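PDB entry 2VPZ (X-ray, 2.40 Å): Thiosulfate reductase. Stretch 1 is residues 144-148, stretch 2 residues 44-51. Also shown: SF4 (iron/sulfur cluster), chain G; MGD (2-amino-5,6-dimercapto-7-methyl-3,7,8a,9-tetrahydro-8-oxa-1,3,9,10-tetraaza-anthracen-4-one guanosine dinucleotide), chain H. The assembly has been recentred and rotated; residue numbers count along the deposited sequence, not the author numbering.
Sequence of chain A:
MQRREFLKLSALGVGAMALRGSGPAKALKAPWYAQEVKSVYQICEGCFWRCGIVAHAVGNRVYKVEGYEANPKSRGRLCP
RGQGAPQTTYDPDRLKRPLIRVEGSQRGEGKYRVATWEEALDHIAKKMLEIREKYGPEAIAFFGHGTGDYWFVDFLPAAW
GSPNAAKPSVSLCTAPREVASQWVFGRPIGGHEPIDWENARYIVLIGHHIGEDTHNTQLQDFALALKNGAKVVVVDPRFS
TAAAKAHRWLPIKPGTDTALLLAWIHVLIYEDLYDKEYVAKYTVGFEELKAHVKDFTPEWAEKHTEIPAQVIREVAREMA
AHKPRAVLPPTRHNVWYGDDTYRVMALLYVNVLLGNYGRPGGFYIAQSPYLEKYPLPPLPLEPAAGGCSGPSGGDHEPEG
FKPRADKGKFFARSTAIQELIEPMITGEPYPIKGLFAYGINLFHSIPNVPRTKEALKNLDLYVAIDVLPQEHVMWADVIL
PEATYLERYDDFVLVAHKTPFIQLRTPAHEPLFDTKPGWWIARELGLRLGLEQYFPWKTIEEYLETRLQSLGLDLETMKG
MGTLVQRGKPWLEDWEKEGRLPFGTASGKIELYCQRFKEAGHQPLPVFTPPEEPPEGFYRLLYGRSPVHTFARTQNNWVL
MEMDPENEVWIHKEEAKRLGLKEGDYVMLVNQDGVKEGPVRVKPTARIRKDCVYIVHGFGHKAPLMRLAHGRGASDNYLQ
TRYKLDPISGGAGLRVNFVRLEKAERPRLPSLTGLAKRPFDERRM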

# COMPACT_ATOMS: atom_id res chain seq x y z
N GLY A 144 50.00 -7.68 -16.73
CA GLY A 144 49.54 -8.33 -15.53
C GLY A 144 48.49 -7.59 -14.77
O GLY A 144 48.25 -6.40 -15.02
N HIS A 145 47.86 -8.27 -13.83
CA HIS A 145 46.84 -7.66 -13.00
C HIS A 145 46.67 -8.36 -11.65
O HIS A 145 47.19 -9.45 -11.46
CB HIS A 145 45.48 -7.59 -13.77
CG HIS A 145 44.76 -6.31 -13.59
ND1 HIS A 145 43.54 -6.03 -14.14
CD2 HIS A 145 45.12 -5.22 -12.92
CE1 HIS A 145 43.18 -4.80 -13.80
NE2 HIS A 145 44.14 -4.29 -13.06
N GLY A 146 46.00 -7.70 -10.70
CA GLY A 146 45.82 -8.27 -9.37
C GLY A 146 46.93 -7.94 -8.38
O GLY A 146 47.93 -7.35 -8.80
N THR A 147 46.81 -8.30 -7.10
CA THR A 147 47.84 -7.98 -6.09
C THR A 147 49.31 -8.27 -6.49
O THR A 147 50.17 -7.38 -6.39
CB THR A 147 47.55 -8.69 -4.70
OG1 THR A 147 46.29 -8.29 -4.19
CG2 THR A 147 48.69 -8.35 -3.69
N GLY A 148 49.59 -9.50 -6.92
CA GLY A 148 50.92 -9.87 -7.35
C GLY A 148 51.43 -9.21 -8.63
O GLY A 148 52.42 -9.66 -9.20
FE1 SF4 G . 35.64 -6.24 -1.90
FE2 SF4 G . 33.49 -7.28 -3.27
FE3 SF4 G . 35.86 -6.73 -4.55
FE4 SF4 G . 35.72 -8.85 -2.82
S1 SF4 G . 34.55 -8.64 -4.79
S2 SF4 G . 37.42 -7.27 -2.94
S3 SF4 G . 34.29 -8.01 -1.24
S4 SF4 G . 34.44 -5.18 -3.57
PB MGD H . 39.50 -10.79 -15.62
O1B MGD H . 38.57 -11.15 -16.74
O2B MGD H . 39.07 -11.01 -14.21
O3B MGD H . 39.99 -9.30 -16.01
O3A MGD H . 40.80 -7.03 -16.69
PA MGD H . 41.33 -8.39 -16.05
O1A MGD H . 41.74 -8.34 -14.59
O2A MGD H . 42.25 -8.98 -17.07
O5' MGD H . 40.83 -11.62 -15.77
C5' MGD H . 41.55 -12.09 -14.64
C4' MGD H . 42.47 -13.20 -15.15
O4' MGD H . 43.29 -13.42 -14.01
C3' MGD H . 41.80 -14.52 -15.45
O3' MGD H . 42.66 -15.20 -16.37
C2' MGD H . 41.81 -15.19 -14.06
O2' MGD H . 41.71 -16.58 -14.26
C1' MGD H . 43.16 -14.78 -13.48
N9 MGD H . 43.36 -14.78 -11.98
C8 MGD H . 42.44 -14.48 -11.06
N7 MGD H . 42.91 -14.53 -9.80
C5 MGD H . 44.23 -14.81 -9.87
C6 MGD H . 45.41 -14.97 -8.91
O6 MGD H . 45.28 -14.88 -7.64
N1 MGD H . 46.62 -15.24 -9.49
C2 MGD H . 46.82 -15.38 -10.84
N2 MGD H . 48.04 -15.65 -11.40
N3 MGD H . 45.80 -15.22 -11.70
C4 MGD H . 44.50 -14.96 -11.33
C10 MGD H . 40.25 -5.95 -15.88
C11 MGD H . 40.12 -4.75 -16.76
O11 MGD H . 39.55 -5.23 -17.98
C12 MGD H . 39.35 -3.60 -16.23
S12 MGD H . 39.65 -2.95 -14.67
C13 MGD H . 38.45 -2.95 -16.97
S13 MGD H . 37.50 -1.67 -16.47
C14 MGD H . 38.15 -3.19 -18.34
N15 MGD H . 36.75 -3.70 -18.44
C16 MGD H . 36.42 -4.18 -19.68
C17 MGD H . 35.08 -4.23 -20.28
O17 MGD H . 34.06 -3.85 -19.62
N18 MGD H . 34.97 -4.67 -21.53
C19 MGD H . 36.02 -5.07 -22.27
N19 MGD H . 35.87 -5.58 -23.53
N20 MGD H . 37.26 -5.01 -21.78
C21 MGD H . 37.53 -4.62 -20.54
N22 MGD H . 38.78 -4.65 -20.08
C23 MGD H . 39.21 -4.12 -18.83
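Stretch 2, residues 44-51: CEGCFWRC

Stretch 2 is an irregular loop bound to the iron/sulfur cluster through three cysteines. Stretch 1 starts extended at Gly144 and His145, then bends at Thr147 toward a helix that Gly148 caps. The backbones stay apart; the nearest CA atoms are those of Gly146 and Phe48, at 6.5 Å. Side chains of stretch 2 therefore make the contact.

Cys44 SG binds SF4 FE4 at 2.1 Å, Cys47 SG binds FE3 at 2.3 Å and Cys51 SG binds FE1 at 2.2 Å. Cys47 to Arg50 form a type I turn. Cys47 has chi1 p, and Cys47 SG also accepts a hydrogen bond from Trp49 N at 3.5 Å. Trp49 stays out of reach of stretch 1; Trp49 CB lies 3.7 Å from S4 of SF4.

Glu45 leaves its backbone sideways, but its t, p chi1 and chi2 bring the carboxylate to Thr147. Thr147 OG1 donates to Glu45 OE1 at 2.6 Å, and Thr147 N donates to Glu45 OE2 at 2.9 Å, nearly straight. One carboxylate thus holds both the hydroxyl and the amide of one residue, with Thr147 chi1 at m. A CB on Gly146 would come tightly against Glu45 OE2, and the backbone angles alone already call for glycine.

Phe48 points toward stretch 1 with chi1 m. Its ring meets the His145 ring obliquely, centroids 3.8 Å apart and planes at 49°. The modelled approach of these rings is too close at one point. His145 has an off-rotamer chi1 of -137°, and His145 ND1 donates to MGD O1A at 3.0 Å. Phe48 CZ lies 3.3 Å from MGD O1A.

Arg50 also points toward stretch 1, with chi1 m, chi2 t and chi3 off at -111°. The edge of the Arg50 guanidinium meets the backbone, with Arg50 NH1 3.7 Å from Gly146 C. Arg50 NH1 and Thr147 N, 3.4 Å apart, are both donors and do not bond.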

# COMPACT_ATOMS: atom_id res chain seq x y z
N CYS A 44 40.50 -9.73 0.35
CA CYS A 44 39.68 -10.39 -0.70
C CYS A 44 40.36 -10.16 -2.08
O CYS A 44 40.73 -9.02 -2.39
CB CYS A 44 38.23 -9.83 -0.73
SG CYS A 44 37.22 -10.26 -2.20
N GLU A 45 40.58 -11.21 -2.88
CA GLU A 45 41.15 -11.03 -4.24
C GLU A 45 39.95 -11.11 -5.27
O GLU A 45 40.16 -11.21 -6.48
CB GLU A 45 42.28 -12.05 -4.57
CG GLU A 45 43.27 -11.66 -5.75
CD GLU A 45 44.02 -10.31 -5.55
OE1 GLU A 45 44.35 -9.97 -4.39
OE2 GLU A 45 44.29 -9.61 -6.57
N GLY A 46 38.72 -11.03 -4.75
CA GLY A 46 37.51 -11.00 -5.54
C GLY A 46 37.56 -9.97 -6.69
O GLY A 46 37.05 -10.23 -7.80
N CYS A 47 38.15 -8.80 -6.43
CA CYS A 47 38.36 -7.74 -7.42
C CYS A 47 39.48 -6.81 -6.86
O CYS A 47 40.08 -7.12 -5.84
CB CYS A 47 37.09 -6.94 -7.74
SG CYS A 47 36.53 -5.69 -6.48
N PHE A 48 39.73 -5.68 -7.49
CA PHE A 48 40.82 -4.85 -7.03
C PHE A 48 40.53 -3.88 -5.88
O PHE A 48 41.40 -3.17 -5.43
CB PHE A 48 41.44 -4.14 -8.27
CG PHE A 48 41.66 -5.08 -9.49
CD1 PHE A 48 41.30 -4.70 -10.79
CD2 PHE A 48 42.16 -6.38 -9.28
CE1 PHE A 48 41.46 -5.62 -11.88
CE2 PHE A 48 42.32 -7.30 -10.37
CZ PHE A 48 41.97 -6.92 -11.65
N TRP A 49 39.31 -3.89 -5.35
CA TRP A 49 38.97 -2.99 -4.22
C TRP A 49 39.79 -3.39 -2.97
O TRP A 49 40.06 -2.55 -2.09
CB TRP A 49 37.47 -3.01 -3.94
CG TRP A 49 36.94 -1.79 -3.17
CD1 TRP A 49 36.42 -1.79 -1.90
CD2 TRP A 49 36.77 -0.43 -3.66
NE1 TRP A 49 35.97 -0.54 -1.57
CE2 TRP A 49 36.16 0.31 -2.62
CE3 TRP A 49 37.07 0.21 -4.87
CZ2 TRP A 49 35.87 1.69 -2.75
CZ3 TRP A 49 36.78 1.60 -5.00
CH2 TRP A 49 36.18 2.31 -3.94
N ARG A 50 40.16 -4.67 -2.93
CA ARG A 50 40.95 -5.33 -1.88
C ARG A 50 40.41 -5.15 -0.42
O ARG A 50 41.13 -4.71 0.47
CB ARG A 50 42.44 -4.93 -2.04
CG ARG A 50 43.13 -5.36 -3.41
CD ARG A 50 44.55 -4.77 -3.68
NE ARG A 50 44.60 -3.80 -4.78
CZ ARG A 50 45.04 -4.02 -6.02
NH1 ARG A 50 45.51 -5.21 -6.38
NH2 ARG A 50 45.00 -3.04 -6.94
N CYS A 51 39.13 -5.50 -0.19
CA CYS A 51 38.50 -5.39 1.15
C CYS A 51 39.21 -6.32 2.16
O CYS A 51 39.68 -7.42 1.80
CB CYS A 51 36.98 -5.73 1.11
SG CYS A 51 35.96 -4.89 -0.16